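PDB 3SZP: transcriptional regulator, LysR family from Vibrio cholerae, which probably binds DNA as a transcription factor of the LysR family and activates virulence genes of the bacterium. Local coordinates for residues P108-I122 / K277-H289. Numbering follows the deposited sequence.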
loop_
_atom_site.group_PDB
_atom_site.type_symbol
_atom_site.label_atom_id
_atom_site.label_comp_id
_atom_site.label_asym_id
_atom_site.label_seq_id
_atom_site.Cartn_x
_atom_site.Cartn_y
_atom_site.Cartn_z
ATOM N N PRO A 108 -11.061 -17.793 37.625
ATOM C CA PRO A 108 -11.372 -18.061 39.035
ATOM C C PRO A 108 -10.085 -18.165 39.837
ATOM O O PRO A 108 -9.958 -17.551 40.888
ATOM C CB PRO A 108 -12.108 -19.411 38.984
ATOM C CG PRO A 108 -12.838 -19.358 37.676
ATOM C CD PRO A 108 -11.842 -18.655 36.719
ATOM N N MET A 109 -9.127 -18.917 39.305
ATOM C CA MET A 109 -7.855 -19.145 39.970
ATOM C C MET A 109 -7.023 -17.856 40.045
ATOM O O MET A 109 -6.450 -17.543 41.088
ATOM C CB MET A 109 -7.093 -20.239 39.226
ATOM C CG MET A 109 -5.772 -20.624 39.830
ATOM S SD MET A 109 -5.154 -22.112 39.005
ATOM C CE MET A 109 -4.817 -21.461 37.364
ATOM N N PHE A 110 -6.971 -17.111 38.942
ATOM C CA PHE A 110 -6.219 -15.871 38.913
ATOM C C PHE A 110 -6.832 -14.879 39.897
ATOM O O PHE A 110 -6.124 -14.157 40.592
ATOM C CB PHE A 110 -6.197 -15.263 37.496
ATOM C CG PHE A 110 -5.415 -16.077 36.499
ATOM C CD1 PHE A 110 -4.647 -17.149 36.921
ATOM C CD2 PHE A 110 -5.419 -15.753 35.138
ATOM C CE1 PHE A 110 -3.901 -17.904 36.007
ATOM C CE2 PHE A 110 -4.672 -16.509 34.220
ATOM C CZ PHE A 110 -3.924 -17.586 34.652
ATOM N N ASN A 111 -8.156 -14.831 39.927
ATOM C CA ASN A 111 -8.834 -13.928 40.848
ATOM C C ASN A 111 -8.504 -14.265 42.309
ATOM O O ASN A 111 -8.183 -13.380 43.106
ATOM C CB ASN A 111 -10.344 -13.922 40.594
ATOM C CG ASN A 111 -10.703 -13.187 39.310
ATOM O OD1 ASN A 111 -9.939 -12.355 38.857
ATOM N ND2 ASN A 111 -11.858 -13.495 38.725
ATOM N N ALA A 112 -8.558 -15.552 42.632
ATOM C CA ALA A 112 -8.327 -16.008 43.998
ATOM C C ALA A 112 -6.911 -15.652 44.363
ATOM O O ALA A 112 -6.625 -15.335 45.503
ATOM C CB ALA A 112 -8.528 -17.510 44.100
ATOM N N PHE A 113 -6.016 -15.697 43.383
ATOM C CA PHE A 113 -4.621 -15.385 43.674
ATOM C C PHE A 113 -4.461 -13.905 43.984
ATOM O O PHE A 113 -3.819 -13.538 44.954
ATOM C CB PHE A 113 -3.693 -15.779 42.529
ATOM C CG PHE A 113 -2.289 -15.296 42.715
ATOM C CD1 PHE A 113 -1.384 -16.029 43.471
ATOM C CD2 PHE A 113 -1.882 -14.085 42.177
ATOM C CE1 PHE A 113 -0.082 -15.583 43.653
ATOM C CE2 PHE A 113 -0.581 -13.628 42.363
ATOM C CZ PHE A 113 0.321 -14.382 43.096
ATOM N N MET A 114 -5.043 -13.058 43.152
ATOM C CA MET A 114 -4.962 -11.618 43.383
ATOM C C MET A 114 -5.605 -11.239 44.703
ATOM O O MET A 114 -5.095 -10.370 45.415
ATOM C CB MET A 114 -5.595 -10.834 42.231
ATOM C CG MET A 114 -4.681 -10.778 41.010
ATOM S SD MET A 114 -5.406 -9.928 39.602
ATOM C CE MET A 114 -6.631 -11.120 39.066
ATOM N N GLU A 115 -6.721 -11.893 45.028
ATOM C CA GLU A 115 -7.386 -11.636 46.299
ATOM C C GLU A 115 -6.455 -11.920 47.481
ATOM O O GLU A 115 -6.345 -11.113 48.395
ATOM C CB GLU A 115 -8.706 -12.407 46.445
ATOM C CG GLU A 115 -9.299 -12.276 47.857
ATOM C CD GLU A 115 -10.800 -12.505 47.910
ATOM O OE1 GLU A 115 -11.391 -12.898 46.877
ATOM O OE2 GLU A 115 -11.398 -12.284 48.991
ATOM N N LYS A 116 -5.771 -13.055 47.428
ATOM C CA LYS A 116 -4.825 -13.439 48.463
ATOM C C LYS A 116 -3.585 -12.549 48.494
ATOM O O LYS A 116 -3.046 -12.270 49.556
ATOM C CB LYS A 116 -4.398 -14.892 48.270
ATOM C CG LYS A 116 -3.545 -15.439 49.403
ATOM C CD LYS A 116 -3.232 -16.906 49.180
ATOM C CE LYS A 116 -2.776 -17.592 50.462
ATOM N NZ LYS A 116 -2.705 -19.080 50.265
ATOM N N TYR A 117 -3.118 -12.115 47.327
ATOM C CA TYR A 117 -1.902 -11.307 47.273
ATOM C C TYR A 117 -2.143 -9.951 46.633
ATOM O O TYR A 117 -1.871 -9.765 45.456
ATOM C CB TYR A 117 -0.805 -12.058 46.533
ATOM C CG TYR A 117 -0.449 -13.366 47.189
ATOM C CD1 TYR A 117 0.317 -13.403 48.354
ATOM C CD2 TYR A 117 -0.889 -14.567 46.658
ATOM C CE1 TYR A 117 0.639 -14.619 48.959
ATOM C CE2 TYR A 117 -0.571 -15.775 47.251
ATOM C CZ TYR A 117 0.192 -15.798 48.388
ATOM O OH TYR A 117 0.491 -17.014 48.955
ATOM N N PRO A 118 -2.647 -8.997 47.424
ATOM C CA PRO A 118 -3.074 -7.681 46.932
ATOM C C PRO A 118 -1.930 -6.790 46.426
ATOM O O PRO A 118 -2.232 -5.816 45.743
ATOM C CB PRO A 118 -3.732 -7.028 48.161
ATOM C CG PRO A 118 -3.821 -8.123 49.216
ATOM C CD PRO A 118 -2.749 -9.103 48.892
ATOM N N ASP A 119 -0.672 -7.095 46.746
ATOM C CA ASP A 119 0.461 -6.274 46.291
ATOM C C ASP A 119 1.171 -6.904 45.095
ATOM O O ASP A 119 2.155 -6.372 44.596
ATOM C CB ASP A 119 1.496 -6.077 47.400
ATOM C CG ASP A 119 0.933 -5.401 48.621
ATOM O OD1 ASP A 119 0.042 -4.539 48.472
ATOM O OD2 ASP A 119 1.401 -5.721 49.739
ATOM N N ILE A 120 0.698 -8.063 44.671
ATOM C CA ILE A 120 1.202 -8.671 43.449
ATOM C C ILE A 120 0.265 -8.341 42.288
ATOM O O ILE A 120 -0.930 -8.640 42.343
ATOM C CB ILE A 120 1.332 -10.196 43.583
ATOM C CG1 ILE A 120 2.474 -10.544 44.536
ATOM C CG2 ILE A 120 1.545 -10.823 42.211
ATOM C CD1 ILE A 120 2.642 -12.011 44.751
ATOM N N HIS A 121 0.800 -7.716 41.247
ATOM C CA HIS A 121 -0.033 -7.307 40.122
ATOM C C HIS A 121 0.139 -8.191 38.893
ATOM O O HIS A 121 1.246 -8.608 38.550
ATOM C CB HIS A 121 0.189 -5.839 39.787
ATOM C CG HIS A 121 -0.132 -4.913 40.921
ATOM N ND1 HIS A 121 -0.792 -5.331 42.060
ATOM C CD2 HIS A 121 0.135 -3.596 41.102
ATOM C CE1 HIS A 121 -0.935 -4.310 42.887
ATOM N NE2 HIS A 121 -0.377 -3.246 42.330
ATOM N N ILE A 122 -0.974 -8.487 38.238
ATOM C CA ILE A 122 -0.943 -9.382 37.090
ATOM C C ILE A 122 -1.145 -8.649 35.780
ATOM O O ILE A 122 -2.118 -7.910 35.609
ATOM C CB ILE A 122 -1.990 -10.498 37.189
ATOM C CG1 ILE A 122 -1.671 -11.416 38.367
ATOM C CG2 ILE A 122 -2.029 -11.300 35.882
ATOM C CD1 ILE A 122 -2.565 -12.667 38.434
ATOM N N LYS A 277 7.555 -13.552 44.275
ATOM C CA LYS A 277 6.244 -13.240 43.713
ATOM C C LYS A 277 5.810 -14.306 42.713
ATOM O O LYS A 277 4.643 -14.695 42.680
ATOM C CB LYS A 277 6.237 -11.854 43.057
ATOM C CG LYS A 277 7.120 -11.742 41.824
ATOM C CD LYS A 277 7.204 -10.311 41.295
ATOM C CE LYS A 277 8.093 -10.251 40.061
ATOM N NZ LYS A 277 8.514 -8.867 39.701
ATOM N N VAL A 278 6.756 -14.793 41.912
ATOM C CA VAL A 278 6.446 -15.832 40.931
ATOM C C VAL A 278 6.331 -17.209 41.600
ATOM O O VAL A 278 5.446 -17.997 41.257
ATOM C CB VAL A 278 7.482 -15.853 39.790
ATOM C CG1 VAL A 278 7.083 -16.849 38.725
ATOM C CG2 VAL A 278 7.637 -14.446 39.181
ATOM N N ARG A 279 7.210 -17.488 42.559
ATOM C CA ARG A 279 7.141 -18.738 43.320
ATOM C C ARG A 279 5.789 -18.914 44.009
ATOM O O ARG A 279 5.194 -19.977 43.943
ATOM C CB ARG A 279 8.265 -18.827 44.362
ATOM C CG ARG A 279 9.648 -19.092 43.784
ATOM C CD ARG A 279 10.640 -19.546 44.870
ATOM N NE ARG A 279 10.628 -18.663 46.037
ATOM C CZ ARG A 279 11.545 -17.733 46.282
ATOM N NH1 ARG A 279 12.566 -17.567 45.449
ATOM N NH2 ARG A 279 11.453 -16.975 47.369
ATOM N N LEU A 280 5.321 -17.871 44.685
ATOM C CA LEU A 280 4.006 -17.885 45.311
ATOM C C LEU A 280 2.905 -18.202 44.289
ATOM O O LEU A 280 2.006 -19.015 44.536
ATOM C CB LEU A 280 3.732 -16.534 45.973
ATOM C CG LEU A 280 4.554 -16.207 47.221
ATOM C CD1 LEU A 280 4.330 -14.767 47.691
ATOM C CD2 LEU A 280 4.250 -17.189 48.336
ATOM N N PHE A 281 2.974 -17.555 43.136
ATOM C CA PHE A 281 1.999 -17.812 42.095
ATOM C C PHE A 281 2.043 -19.273 41.657
ATOM O O PHE A 281 1.034 -19.972 41.653
ATOM C CB PHE A 281 2.218 -16.887 40.895
ATOM C CG PHE A 281 1.218 -17.090 39.796
ATOM C CD1 PHE A 281 -0.063 -16.559 39.900
ATOM C CD2 PHE A 281 1.547 -17.833 38.668
ATOM C CE1 PHE A 281 -0.998 -16.757 38.881
ATOM C CE2 PHE A 281 0.618 -18.028 37.644
ATOM C CZ PHE A 281 -0.648 -17.493 37.756
ATOM N N ILE A 282 3.225 -19.734 41.289
ATOM C CA ILE A 282 3.395 -21.111 40.857
ATOM C C ILE A 282 2.842 -22.104 41.890
ATOM O O ILE A 282 2.080 -23.014 41.539
ATOM C CB ILE A 282 4.878 -21.405 40.582
ATOM C CG1 ILE A 282 5.359 -20.607 39.369
ATOM C CG2 ILE A 282 5.109 -22.905 40.371
ATOM C CD1 ILE A 282 6.866 -20.721 39.141
ATOM N N ASP A 283 3.223 -21.932 43.155
ATOM C CA ASP A 283 2.737 -22.799 44.227
ATOM C C ASP A 283 1.225 -22.681 44.393
ATOM O O ASP A 283 0.544 -23.645 44.748
ATOM C CB ASP A 283 3.411 -22.455 45.556
ATOM C CG ASP A 283 4.822 -23.016 45.664
ATOM O OD1 ASP A 283 5.221 -23.809 44.779
ATOM O OD2 ASP A 283 5.525 -22.685 46.655
ATOM N N PHE A 284 0.699 -21.489 44.157
ATOM C CA PHE A 284 -0.731 -21.286 44.269
ATOM C C PHE A 284 -1.472 -22.106 43.209
ATOM O O PHE A 284 -2.414 -22.834 43.522
ATOM C CB PHE A 284 -1.077 -19.812 44.131
ATOM C CG PHE A 284 -2.511 -19.492 44.472
ATOM C CD1 PHE A 284 -2.891 -19.278 45.792
ATOM C CD2 PHE A 284 -3.473 -19.399 43.482
ATOM C CE1 PHE A 284 -4.207 -18.968 46.110
ATOM C CE2 PHE A 284 -4.788 -19.095 43.799
ATOM C CZ PHE A 284 -5.153 -18.888 45.119
ATOM N N VAL A 285 -1.043 -21.993 41.960
ATOM C CA VAL A 285 -1.656 -22.774 40.889
ATOM C C VAL A 285 -1.615 -24.267 41.219
ATOM O O VAL A 285 -2.642 -24.951 41.199
ATOM C CB VAL A 285 -0.959 -22.536 39.543
ATOM C CG1 VAL A 285 -1.492 -23.497 38.504
ATOM C CG2 VAL A 285 -1.146 -21.082 39.104
ATOM N N ILE A 286 -0.430 -24.759 41.552
ATOM C CA ILE A 286 -0.247 -26.164 41.871
ATOM C C ILE A 286 -1.232 -26.664 42.924
ATOM O O ILE A 286 -1.726 -27.795 42.837
ATOM C CB ILE A 286 1.174 -26.425 42.364
ATOM C CG1 ILE A 286 2.141 -26.389 41.183
ATOM C CG2 ILE A 286 1.248 -27.752 43.113
ATOM C CD1 ILE A 286 3.580 -26.581 41.575
ATOM N N GLY A 287 -1.512 -25.833 43.924
ATOM C CA GLY A 287 -2.406 -26.235 44.994
ATOM C C GLY A 287 -3.872 -26.016 44.652
ATOM O O GLY A 287 -4.754 -26.416 45.400
ATOM N N TYR A 288 -4.140 -25.394 43.510
ATOM C CA TYR A 288 -5.507 -25.000 43.178
ATOM C C TYR A 288 -6.247 -26.091 42.394
ATOM O O TYR A 288 -5.693 -26.686 41.470
ATOM C CB TYR A 288 -5.500 -23.676 42.412
ATOM C CG TYR A 288 -6.862 -23.042 42.272
ATOM C CD1 TYR A 288 -7.703 -23.380 41.212
ATOM C CD2 TYR A 288 -7.314 -22.106 43.192
ATOM C CE1 TYR A 288 -8.953 -22.796 41.067
ATOM C CE2 TYR A 288 -8.565 -21.524 43.063
ATOM C CZ TYR A 288 -9.379 -21.870 41.993
ATOM O OH TYR A 288 -10.628 -21.294 41.858
ATOM N N HIS A 289 -7.495 -26.358 42.779
ATOM C CA HIS A 289 -8.298 -27.390 42.113
ATOM C C HIS A 289 -9.095 -26.830 40.924
ATOM O O HIS A 289 -10.092 -26.137 41.121
ATOM C CB HIS A 289 -9.220 -28.097 43.127
ATOM C CG HIS A 289 -10.246 -28.991 42.496
ATOM N ND1 HIS A 289 -9.967 -29.804 41.416
ATOM C CD2 HIS A 289 -11.553 -29.193 42.788
ATOM C CE1 HIS A 289 -11.057 -30.463 41.067
ATOM N NE2 HIS A 289 -12.033 -30.112 41.885
HETATM O O HOH W 1 0.738 -19.533 47.458
#
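Phe284 pushes its ring as a knob into a hole on helix 108-116 formed by Met109, Ala112, Phe113 and Lys116. One face of the ring takes Phe113 CA, a CH-pi contact 4.0 Å from the centroid, while Phe284 CZ meets Ala112 CB at 3.8 Å and the aliphatic chain of Lys116 brings CD beside Phe284 CE1. Phe113 links two aromatic rings of the other helix: its own edge points at the face of Phe284 (planes at 71°), and one of its faces receives the edge of Phe281, whose CD1 stands 3.6 Å above the Phe113 ring plane, over its centre. With CG anti to the backbone N (chi1 172°), the Phe113 ring reaches the backbone of helix 277-287, bringing CE1 within 3.4 Å of Phe281 CA. Phe110 extends this cluster, its CE1 lying 3.7 Å from Phe281 CZ. Toward the C-terminal end of helix 277-287, Met109 lays CG over a face of Tyr288, 3.8 Å from the ring centroid; the chain then bends at its last torsion, carrying CE to the methyls of Val285. At the other end Tyr117 sets its ring against Leu280 CD1, and a water joins Tyr117 OH to Leu280 O, while Ile120 CD1 rests by Lys277. The two helix segments run in broadly opposing directions but well off antiparallel, at 132°. Both lie within the LysR substrate-binding domain, where Phe281 also packs on Ile93 and Ile95 of strand 91-98 and, with Val285, on Phe142 of strand 140-144; strand 120-127 pairs with strand 91-98 and, through Ile122, with a strand of the second subunit.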